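Local coordinates for protein inorganic pyrophosphatase (Ehrlichia chaffeensis, PDB 3LO0) that probably catalyses the magnesium-dependent hydrolysis of inorganic pyrophosphate to two phosphate ions, working as a homohexamer, at residues R65-Y77 and S151-Y163. Sequence-based numbering, arbitrary orientation.
Sequences RFLPTSMYYPCNY and SFLNSISHFFTFY. With SO4 (sulfate ion), chain B.
The Phe159 ring lies between Pro74 and Tyr163, with its edge toward Tyr73, where helix 150-162 packs on the connection from strand 60-66 to strand 76-79, beside the active site of the family I pyrophosphatase barrel. Phe159 and Tyr73 form an edge-to-face pair, with ring planes at 57°. Phe159 CZ stands over the centre of the Tyr73 ring, 3.6 Å above its plane. Pro74 CD covers one face of Phe159 in a CH-pi contact, 3.9 Å from the ring centroid; Tyr163 CG covers the other. Phe159 CG is anti to its backbone N (chi1 175°), which sends the ring off the helix into the loop. Met71 CB touches its CE2 obliquely.

Met71 CE lies at the edge of the His158 ring, 3.6 Å from ND1. Met71 SD rests against the backbone of Tyr163. At the other end of the contact, Cys75 SG meets Phe152 CZ obliquely at 3.6 Å and also touches Ile156 CD1. The outer side of the loop is covered by a second subunit, whose Ser70 packs on Phe159 and whose Met71 packs on Met71 of this chain.

Arg65, Tyr77 and Tyr163 are predicted substrate ligands, and here they lie near a sulfate, probably from the crystallisation liquor. Its place is consistent with a phosphate position. The extended Arg65 chain brings NH2 obliquely to Tyr163 CE1 at 3.6 Å, the two flat groups inclined by 41°. Tyr77 is the direct partner of the anion: its OH approaches sulfate O1 at 2.5 Å, so short that the exact distance is doubtful, and is also bonded to Lys126. One water joins the hydroxyls of Tyr73 and Tyr163 to the anion, donating to sulfate O2 at 2.8 Å and more weakly to O1.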
ATOM      1  N   ARG A  65       3.118  -3.523 -21.077  1.00 28.42           N
ATOM      2  CA  ARG A  65       3.552  -2.149 -21.096  1.00 29.03           C
ATOM      3  C   ARG A  65       3.187  -1.461 -19.795  1.00 27.81           C
ATOM      4  O   ARG A  65       2.334  -1.928 -19.056  1.00 27.40           O
ATOM      5  CB  ARG A  65       2.922  -1.399 -22.279  1.00 30.30           C
ATOM      6  CG  ARG A  65       1.405  -1.237 -22.204  1.00 32.18           C
ATOM      7  CD  ARG A  65       0.855  -0.592 -23.488  1.00 38.09           C
ATOM      8  NE  ARG A  65      -0.602  -0.330 -23.429  1.00 43.16           N
ATOM      9  CZ  ARG A  65      -1.571  -1.153 -23.858  1.00 44.97           C
ATOM     10  NH1 ARG A  65      -1.287  -2.345 -24.390  1.00 47.83           N
ATOM     11  NH2 ARG A  65      -2.848  -0.781 -23.752  1.00 45.50           N
ATOM     12  N   PHE A  66       3.868  -0.362 -19.535  1.00 28.37           N
ATOM     13  CA  PHE A  66       3.406   0.643 -18.578  1.00 28.87           C
ATOM     14  C   PHE A  66       2.452   1.565 -19.356  1.00 29.47           C
ATOM     15  O   PHE A  66       2.740   1.987 -20.465  1.00 30.58           O
ATOM     16  CB  PHE A  66       4.602   1.384 -17.975  1.00 29.50           C
ATOM     17  CG  PHE A  66       5.474   0.507 -17.098  1.00 29.18           C
ATOM     18  CD1 PHE A  66       5.257   0.429 -15.737  1.00 30.64           C
ATOM     19  CD2 PHE A  66       6.474  -0.266 -17.653  1.00 28.58           C
ATOM     20  CE1 PHE A  66       6.058  -0.385 -14.907  1.00 29.69           C
ATOM     21  CE2 PHE A  66       7.265  -1.088 -16.862  1.00 30.66           C
ATOM     22  CZ  PHE A  66       7.038  -1.152 -15.461  1.00 30.29           C
ATOM     23  N   LEU A  67       1.284   1.830 -18.801  1.00 30.76           N
ATOM     24  CA  LEU A  67       0.275   2.604 -19.505  1.00 31.33           C
ATOM     25  C   LEU A  67       0.777   4.031 -19.743  1.00 33.46           C
ATOM     26  O   LEU A  67       1.373   4.635 -18.866  1.00 32.75           O
ATOM     27  CB  LEU A  67      -1.031   2.630 -18.715  1.00 30.95           C
ATOM     28  CG  LEU A  67      -1.774   1.315 -18.441  1.00 30.67           C
ATOM     29  CD1 LEU A  67      -3.026   1.610 -17.578  1.00 30.19           C
ATOM     30  CD2 LEU A  67      -2.167   0.617 -19.753  1.00 29.92           C
ATOM     31  N   PRO A  68       0.581   4.563 -20.964  1.00 35.65           N
ATOM     32  CA  PRO A  68       1.080   5.926 -21.237  1.00 37.37           C
ATOM     33  C   PRO A  68       0.235   7.026 -20.572  1.00 37.51           C
ATOM     34  O   PRO A  68       0.531   8.216 -20.723  1.00 39.05           O
ATOM     35  CB  PRO A  68       0.971   6.036 -22.757  1.00 38.31           C
ATOM     36  CG  PRO A  68      -0.149   5.164 -23.105  1.00 37.59           C
ATOM     37  CD  PRO A  68       0.013   3.950 -22.174  1.00 36.24           C
ATOM     38  N   THR A  69      -0.794   6.594 -19.855  1.00 36.84           N
ATOM     39  CA  THR A  69      -1.778   7.443 -19.210  1.00 36.21           C
ATOM     40  C   THR A  69      -1.744   7.195 -17.672  1.00 34.26           C
ATOM     41  O   THR A  69      -1.421   6.069 -17.224  1.00 31.20           O
ATOM     42  CB  THR A  69      -3.191   7.165 -19.866  1.00 36.65           C
ATOM     43  OG1 THR A  69      -3.557   5.770 -19.744  1.00 37.53           O
ATOM     44  CG2 THR A  69      -3.181   7.508 -21.372  1.00 37.29           C
ATOM     45  N   SER A  70      -1.994   8.249 -16.861  1.00 33.60           N
ATOM     46  CA  SER A  70      -2.137   8.095 -15.398  1.00 32.60           C
ATOM     47  C   SER A  70      -3.533   7.527 -15.078  1.00 31.72           C
ATOM     48  O   SER A  70      -4.419   8.189 -14.446  1.00 30.64           O
ATOM     49  CB  SER A  70      -1.853   9.405 -14.619  1.00 34.11           C
ATOM     50  OG  SER A  70      -2.930  10.326 -14.731  1.00 35.72           O
ATOM     51  N   MET A  71      -3.720   6.283 -15.525  1.00 29.42           N
ATOM     52  CA  MET A  71      -4.986   5.582 -15.440  1.00 28.69           C
ATOM     53  C   MET A  71      -4.710   4.237 -14.755  1.00 27.42           C
ATOM     54  O   MET A  71      -3.594   3.722 -14.782  1.00 25.74           O
ATOM     55  CB  MET A  71      -5.612   5.377 -16.845  1.00 29.63           C
ATOM     56  CG  MET A  71      -6.005   6.711 -17.604  1.00 32.50           C
ATOM     57  SD  MET A  71      -7.191   6.693 -19.012  1.00 38.64           S
ATOM     58  CE  MET A  71      -8.775   6.847 -18.149  1.00 36.49           C
ATOM     59  N   TYR A  72      -5.726   3.673 -14.136  1.00 27.52           N
ATOM     60  CA  TYR A  72      -5.611   2.298 -13.606  1.00 27.58           C
ATOM     61  C   TYR A  72      -6.842   1.493 -14.023  1.00 26.08           C
ATOM     62  O   TYR A  72      -7.884   2.056 -14.307  1.00 25.11           O
ATOM     63  CB  TYR A  72      -5.418   2.331 -12.087  1.00 28.43           C
ATOM     64  CG  TYR A  72      -6.570   2.928 -11.399  1.00 32.03           C
ATOM     65  CD1 TYR A  72      -7.631   2.137 -11.005  1.00 35.58           C
ATOM     66  CD2 TYR A  72      -6.622   4.300 -11.134  1.00 37.23           C
ATOM     67  CE1 TYR A  72      -8.736   2.674 -10.385  1.00 38.10           C
ATOM     68  CE2 TYR A  72      -7.731   4.853 -10.523  1.00 39.35           C
ATOM     69  CZ  TYR A  72      -8.784   4.029 -10.147  1.00 40.54           C
ATOM     70  OH  TYR A  72      -9.912   4.530  -9.530  1.00 46.25           O
ATOM     71  N   TYR A  73      -6.705   0.176 -14.086  1.00 24.28           N
ATOM     72  CA  TYR A  73      -7.827  -0.684 -14.413  1.00 23.48           C
ATOM     73  C   TYR A  73      -8.941  -0.542 -13.401  1.00 22.94           C
ATOM     74  O   TYR A  73      -8.677  -0.624 -12.198  1.00 22.54           O
ATOM     75  CB  TYR A  73      -7.350  -2.147 -14.531  1.00 24.38           C
ATOM     76  CG  TYR A  73      -6.774  -2.403 -15.891  1.00 25.39           C
ATOM     77  CD1 TYR A  73      -5.497  -1.982 -16.201  1.00 28.39           C
ATOM     78  CD2 TYR A  73      -7.526  -3.008 -16.888  1.00 29.25           C
ATOM     79  CE1 TYR A  73      -4.951  -2.174 -17.448  1.00 27.44           C
ATOM     80  CE2 TYR A  73      -6.984  -3.212 -18.169  1.00 28.15           C
ATOM     81  CZ  TYR A  73      -5.699  -2.765 -18.440  1.00 29.67           C
ATOM     82  OH  TYR A  73      -5.110  -2.951 -19.687  1.00 32.94           O
ATOM     83  N   PRO A  74     -10.182  -0.287 -13.866  1.00 21.79           N
ATOM     84  CA  PRO A  74     -11.275   0.002 -12.945  1.00 22.80           C
ATOM     85  C   PRO A  74     -11.834  -1.241 -12.242  1.00 22.02           C
ATOM     86  O   PRO A  74     -12.607  -1.100 -11.315  1.00 21.42           O
ATOM     87  CB  PRO A  74     -12.357   0.608 -13.851  1.00 22.91           C
ATOM     88  CG  PRO A  74     -12.059   0.089 -15.185  1.00 23.32           C
ATOM     89  CD  PRO A  74     -10.624  -0.221 -15.269  1.00 22.77           C
ATOM     90  N   CYS A  75     -11.503  -2.428 -12.743  1.00 21.56           N
ATOM     91  CA  CYS A  75     -11.888  -3.683 -12.108  1.00 20.84           C
ATOM     92  C   CYS A  75     -10.731  -4.661 -12.285  1.00 21.31           C
ATOM     93  O   CYS A  75      -9.803  -4.395 -13.060  1.00 21.10           O
ATOM     94  CB  CYS A  75     -13.125  -4.289 -12.776  1.00 20.97           C
ATOM     95  SG  CYS A  75     -14.620  -3.307 -13.034  1.00 25.61           S
ATOM     96  N   ASN A  76     -10.749  -5.782 -11.558  1.00 20.23           N
ATOM     97  CA  ASN A  76      -9.789  -6.838 -11.848  1.00 20.87           C
ATOM     98  C   ASN A  76      -9.989  -7.247 -13.288  1.00 20.27           C
ATOM     99  O   ASN A  76     -11.123  -7.310 -13.786  1.00 21.30           O
ATOM    100  CB  ASN A  76      -9.956  -8.027 -10.891  1.00 21.20           C
ATOM    101  CG  ASN A  76      -9.803  -7.626  -9.441  1.00 23.55           C
ATOM    102  OD1 ASN A  76      -8.710  -7.254  -8.996  1.00 23.22           O
ATOM    103  ND2 ASN A  76     -10.882  -7.721  -8.681  1.00 23.75           N
ATOM    104  N   TYR A  77      -8.895  -7.430 -14.003  1.00 20.06           N
ATOM    105  CA  TYR A  77      -8.963  -7.674 -15.403  1.00 19.92           C
ATOM    106  C   TYR A  77      -8.207  -8.925 -15.763  1.00 19.47           C
ATOM    107  O   TYR A  77      -7.082  -9.119 -15.329  1.00 20.39           O
ATOM    108  CB  TYR A  77      -8.389  -6.477 -16.153  1.00 20.93           C
ATOM    109  CG  TYR A  77      -8.403  -6.605 -17.653  1.00 22.77           C
ATOM    110  CD1 TYR A  77      -9.551  -6.343 -18.363  1.00 24.62           C
ATOM    111  CD2 TYR A  77      -7.262  -6.971 -18.366  1.00 25.29           C
ATOM    112  CE1 TYR A  77      -9.584  -6.405 -19.728  1.00 26.71           C
ATOM    113  CE2 TYR A  77      -7.298  -7.080 -19.762  1.00 29.55           C
ATOM    114  CZ  TYR A  77      -8.481  -6.789 -20.426  1.00 29.78           C
ATOM    115  OH  TYR A  77      -8.601  -6.856 -21.777  1.00 31.49           O
ATOM    116  N   SER A 151     -22.681   5.709 -12.980  1.00 33.99           N
ATOM    117  CA  SER A 151     -21.368   6.327 -12.840  1.00 33.46           C
ATOM    118  C   SER A 151     -20.256   5.287 -12.950  1.00 31.73           C
ATOM    119  O   SER A 151     -19.210   5.544 -13.534  1.00 32.63           O
ATOM    120  CB  SER A 151     -21.243   7.115 -11.517  1.00 34.84           C
ATOM    121  OG  SER A 151     -21.690   6.370 -10.391  1.00 35.66           O
ATOM    122  N   PHE A 152     -20.500   4.103 -12.412  1.00 30.39           N
ATOM    123  CA  PHE A 152     -19.520   3.028 -12.472  1.00 29.37           C
ATOM    124  C   PHE A 152     -19.350   2.523 -13.925  1.00 27.50           C
ATOM    125  O   PHE A 152     -18.253   2.451 -14.451  1.00 26.29           O
ATOM    126  CB  PHE A 152     -19.955   1.910 -11.546  1.00 29.17           C
ATOM    127  CG  PHE A 152     -18.985   0.764 -11.492  1.00 31.13           C
ATOM    128  CD1 PHE A 152     -17.635   0.987 -11.226  1.00 34.44           C
ATOM    129  CD2 PHE A 152     -19.425  -0.538 -11.702  1.00 32.61           C
ATOM    130  CE1 PHE A 152     -16.724  -0.078 -11.195  1.00 34.97           C
ATOM    131  CE2 PHE A 152     -18.524  -1.600 -11.669  1.00 33.84           C
ATOM    132  CZ  PHE A 152     -17.184  -1.376 -11.407  1.00 32.93           C
ATOM    133  N   LEU A 153     -20.467   2.256 -14.569  1.00 28.09           N
ATOM    134  CA  LEU A 153     -20.453   1.796 -15.945  1.00 27.52           C
ATOM    135  C   LEU A 153     -19.764   2.791 -16.830  1.00 28.09           C
ATOM    136  O   LEU A 153     -18.992   2.410 -17.685  1.00 28.89           O
ATOM    137  CB  LEU A 153     -21.875   1.603 -16.430  1.00 27.62           C
ATOM    138  CG  LEU A 153     -22.688   0.529 -15.741  1.00 27.07           C
ATOM    139  CD1 LEU A 153     -24.100   0.529 -16.292  1.00 28.71           C
ATOM    140  CD2 LEU A 153     -21.988  -0.849 -15.925  1.00 24.73           C
ATOM    141  N   ASN A 154     -20.052   4.083 -16.628  1.00 30.28           N
ATOM    142  CA  ASN A 154     -19.448   5.139 -17.450  1.00 31.49           C
ATOM    143  C   ASN A 154     -17.933   5.236 -17.230  1.00 31.25           C
ATOM    144  O   ASN A 154     -17.156   5.456 -18.171  1.00 31.48           O
ATOM    145  CB  ASN A 154     -20.154   6.491 -17.208  1.00 32.09           C
ATOM    146  CG  ASN A 154     -21.585   6.533 -17.764  1.00 34.63           C
ATOM    147  OD1 ASN A 154     -21.951   5.763 -18.655  1.00 37.31           O
ATOM    148  ND2 ASN A 154     -22.405   7.448 -17.234  1.00 36.00           N
ATOM    149  N   SER A 155     -17.503   5.012 -15.989  1.00 30.76           N
ATOM    150  CA  SER A 155     -16.075   5.020 -15.680  1.00 30.11           C
ATOM    151  C   SER A 155     -15.335   3.927 -16.449  1.00 28.21           C
ATOM    152  O   SER A 155     -14.224   4.132 -16.943  1.00 27.62           O
ATOM    153  CB  SER A 155     -15.870   4.866 -14.160  1.00 30.04           C
ATOM    154  OG  SER A 155     -14.495   4.988 -13.822  1.00 33.18           O
ATOM    155  N   ILE A 156     -15.965   2.762 -16.568  1.00 27.20           N
ATOM    156  CA  ILE A 156     -15.372   1.671 -17.294  1.00 26.24           C
ATOM    157  C   ILE A 156     -15.235   2.011 -18.782  1.00 26.47           C
ATOM    158  O   ILE A 156     -14.163   1.789 -19.373  1.00 24.28           O
ATOM    159  CB  ILE A 156     -16.163   0.313 -17.095  1.00 25.84           C
ATOM    160  CG1 ILE A 156     -16.021  -0.202 -15.637  1.00 24.52           C
ATOM    161  CG2 ILE A 156     -15.656  -0.740 -18.033  1.00 25.66           C
ATOM    162  CD1 ILE A 156     -17.116  -1.236 -15.226  1.00 23.22           C
ATOM    163  N   SER A 157     -16.295   2.525 -19.397  1.00 28.58           N
ATOM    164  CA  SER A 157     -16.218   2.785 -20.849  1.00 30.61           C
ATOM    165  C   SER A 157     -15.232   3.901 -21.167  1.00 31.63           C
ATOM    166  O   SER A 157     -14.502   3.779 -22.139  1.00 32.40           O
ATOM    167  CB  SER A 157     -17.569   3.059 -21.490  1.00 31.65           C
ATOM    168  OG  SER A 157     -18.316   3.977 -20.749  1.00 33.73           O
ATOM    169  N   HIS A 158     -15.163   4.921 -20.303  1.00 33.02           N
ATOM    170  CA  HIS A 158     -14.161   6.000 -20.403  1.00 34.23           C
ATOM    171  C   HIS A 158     -12.719   5.466 -20.389  1.00 34.16           C
ATOM    172  O   HIS A 158     -11.883   5.864 -21.220  1.00 34.74           O
ATOM    173  CB  HIS A 158     -14.377   6.988 -19.259  1.00 34.63           C
ATOM    174  CG  HIS A 158     -13.418   8.141 -19.239  1.00 35.84           C
ATOM    175  ND1 HIS A 158     -12.139   8.046 -18.726  1.00 34.64           N
ATOM    176  CD2 HIS A 158     -13.576   9.433 -19.618  1.00 36.43           C
ATOM    177  CE1 HIS A 158     -11.544   9.224 -18.816  1.00 35.88           C
ATOM    178  NE2 HIS A 158     -12.397  10.084 -19.348  1.00 35.13           N
ATOM    179  N   PHE A 159     -12.446   4.541 -19.470  1.00 33.25           N
ATOM    180  CA  PHE A 159     -11.125   3.921 -19.346  1.00 31.95           C
ATOM    181  C   PHE A 159     -10.670   3.326 -20.655  1.00 33.14           C
ATOM    182  O   PHE A 159      -9.577   3.644 -21.141  1.00 32.17           O
ATOM    183  CB  PHE A 159     -11.118   2.817 -18.265  1.00 30.13           C
ATOM    184  CG  PHE A 159      -9.814   2.084 -18.188  1.00 29.81           C
ATOM    185  CD1 PHE A 159      -9.647   0.858 -18.805  1.00 28.16           C
ATOM    186  CD2 PHE A 159      -8.728   2.656 -17.544  1.00 27.20           C
ATOM    187  CE1 PHE A 159      -8.411   0.202 -18.752  1.00 26.55           C
ATOM    188  CE2 PHE A 159      -7.490   2.002 -17.486  1.00 28.05           C
ATOM    189  CZ  PHE A 159      -7.337   0.775 -18.083  1.00 28.76           C
ATOM    190  N   PHE A 160     -11.491   2.443 -21.232  1.00 33.93           N
ATOM    191  CA  PHE A 160     -11.073   1.732 -22.455  1.00 35.64           C
ATOM    192  C   PHE A 160     -11.021   2.597 -23.709  1.00 38.72           C
ATOM    193  O   PHE A 160     -10.349   2.223 -24.699  1.00 39.61           O
ATOM    194  CB  PHE A 160     -11.963   0.511 -22.731  1.00 35.37           C
ATOM    195  CG  PHE A 160     -11.692  -0.608 -21.816  1.00 32.10           C
ATOM    196  CD1 PHE A 160     -10.547  -1.362 -21.961  1.00 31.86           C
ATOM    197  CD2 PHE A 160     -12.538  -0.873 -20.768  1.00 30.89           C
ATOM    198  CE1 PHE A 160     -10.259  -2.376 -21.055  1.00 34.30           C
ATOM    199  CE2 PHE A 160     -12.272  -1.893 -19.886  1.00 32.07           C
ATOM    200  CZ  PHE A 160     -11.124  -2.642 -20.010  1.00 31.45           C
ATOM    201  N   THR A 161     -11.726   3.728 -23.670  1.00 40.85           N
ATOM    202  CA  THR A 161     -11.703   4.716 -24.746  1.00 43.64           C
ATOM    203  C   THR A 161     -10.371   5.468 -24.760  1.00 45.70           C
ATOM    204  O   THR A 161      -9.686   5.572 -25.795  1.00 45.77           O
ATOM    205  CB  THR A 161     -12.837   5.780 -24.562  1.00 44.25           C
ATOM    206  OG1 THR A 161     -14.124   5.143 -24.512  1.00 42.25           O
ATOM    207  CG2 THR A 161     -12.833   6.800 -25.722  1.00 45.93           C
ATOM    208  N   PHE A 162      -9.999   5.957 -23.580  1.00 46.84           N
ATOM    209  CA  PHE A 162      -8.971   6.972 -23.456  1.00 48.89           C
ATOM    210  C   PHE A 162      -7.640   6.484 -22.942  1.00 49.17           C
ATOM    211  O   PHE A 162      -6.688   7.269 -22.895  1.00 49.86           O
ATOM    212  CB  PHE A 162      -9.483   8.091 -22.550  1.00 49.56           C
ATOM    213  CG  PHE A 162     -10.606   8.869 -23.159  1.00 52.23           C
ATOM    214  CD1 PHE A 162     -10.416   9.552 -24.367  1.00 55.44           C
ATOM    215  CD2 PHE A 162     -11.854   8.911 -22.555  1.00 53.80           C
ATOM    216  CE1 PHE A 162     -11.457  10.264 -24.956  1.00 56.93           C
ATOM    217  CE2 PHE A 162     -12.903   9.634 -23.139  1.00 55.67           C
ATOM    218  CZ  PHE A 162     -12.702  10.309 -24.338  1.00 56.78           C
ATOM    219  N   TYR A 163      -7.553   5.216 -22.543  1.00 48.85           N
ATOM    220  CA  TYR A 163      -6.264   4.668 -22.141  1.00 49.17           C
ATOM    221  C   TYR A 163      -5.430   4.295 -23.366  1.00 50.08           C
ATOM    222  O   TYR A 163      -4.222   4.529 -23.380  1.00 50.99           O
ATOM    223  CB  TYR A 163      -6.423   3.484 -21.183  1.00 48.44           C
ATOM    224  CG  TYR A 163      -6.550   2.113 -21.802  1.00 49.72           C
ATOM    225  CD1 TYR A 163      -5.759   1.068 -21.346  1.00 50.97           C
ATOM    226  CD2 TYR A 163      -7.479   1.845 -22.800  1.00 52.23           C
ATOM    227  CE1 TYR A 163      -5.869  -0.194 -21.863  1.00 52.00           C
ATOM    228  CE2 TYR A 163      -7.598   0.566 -23.344  1.00 53.39           C
ATOM    229  CZ  TYR A 163      -6.778  -0.451 -22.869  1.00 53.82           C
ATOM    230  OH  TYR A 163      -6.859  -1.736 -23.369  1.00 55.27           O
TER
HETATM  231  S   SO4 B 173      -5.931  -6.318 -24.265  1.00 59.92           S
HETATM  232  O1  SO4 B 173      -6.459  -6.885 -23.018  1.00 55.52           O
HETATM  233  O2  SO4 B 173      -5.609  -4.883 -24.137  1.00 57.78           O
HETATM  234  O3  SO4 B 173      -4.708  -7.070 -24.622  1.00 58.64           O
HETATM  235  O4  SO4 B 173      -6.947  -6.401 -25.329  1.00 57.61           O
HETATM  236  O   HOH W   1      -6.906  -4.102 -21.757  1.00 50.69           O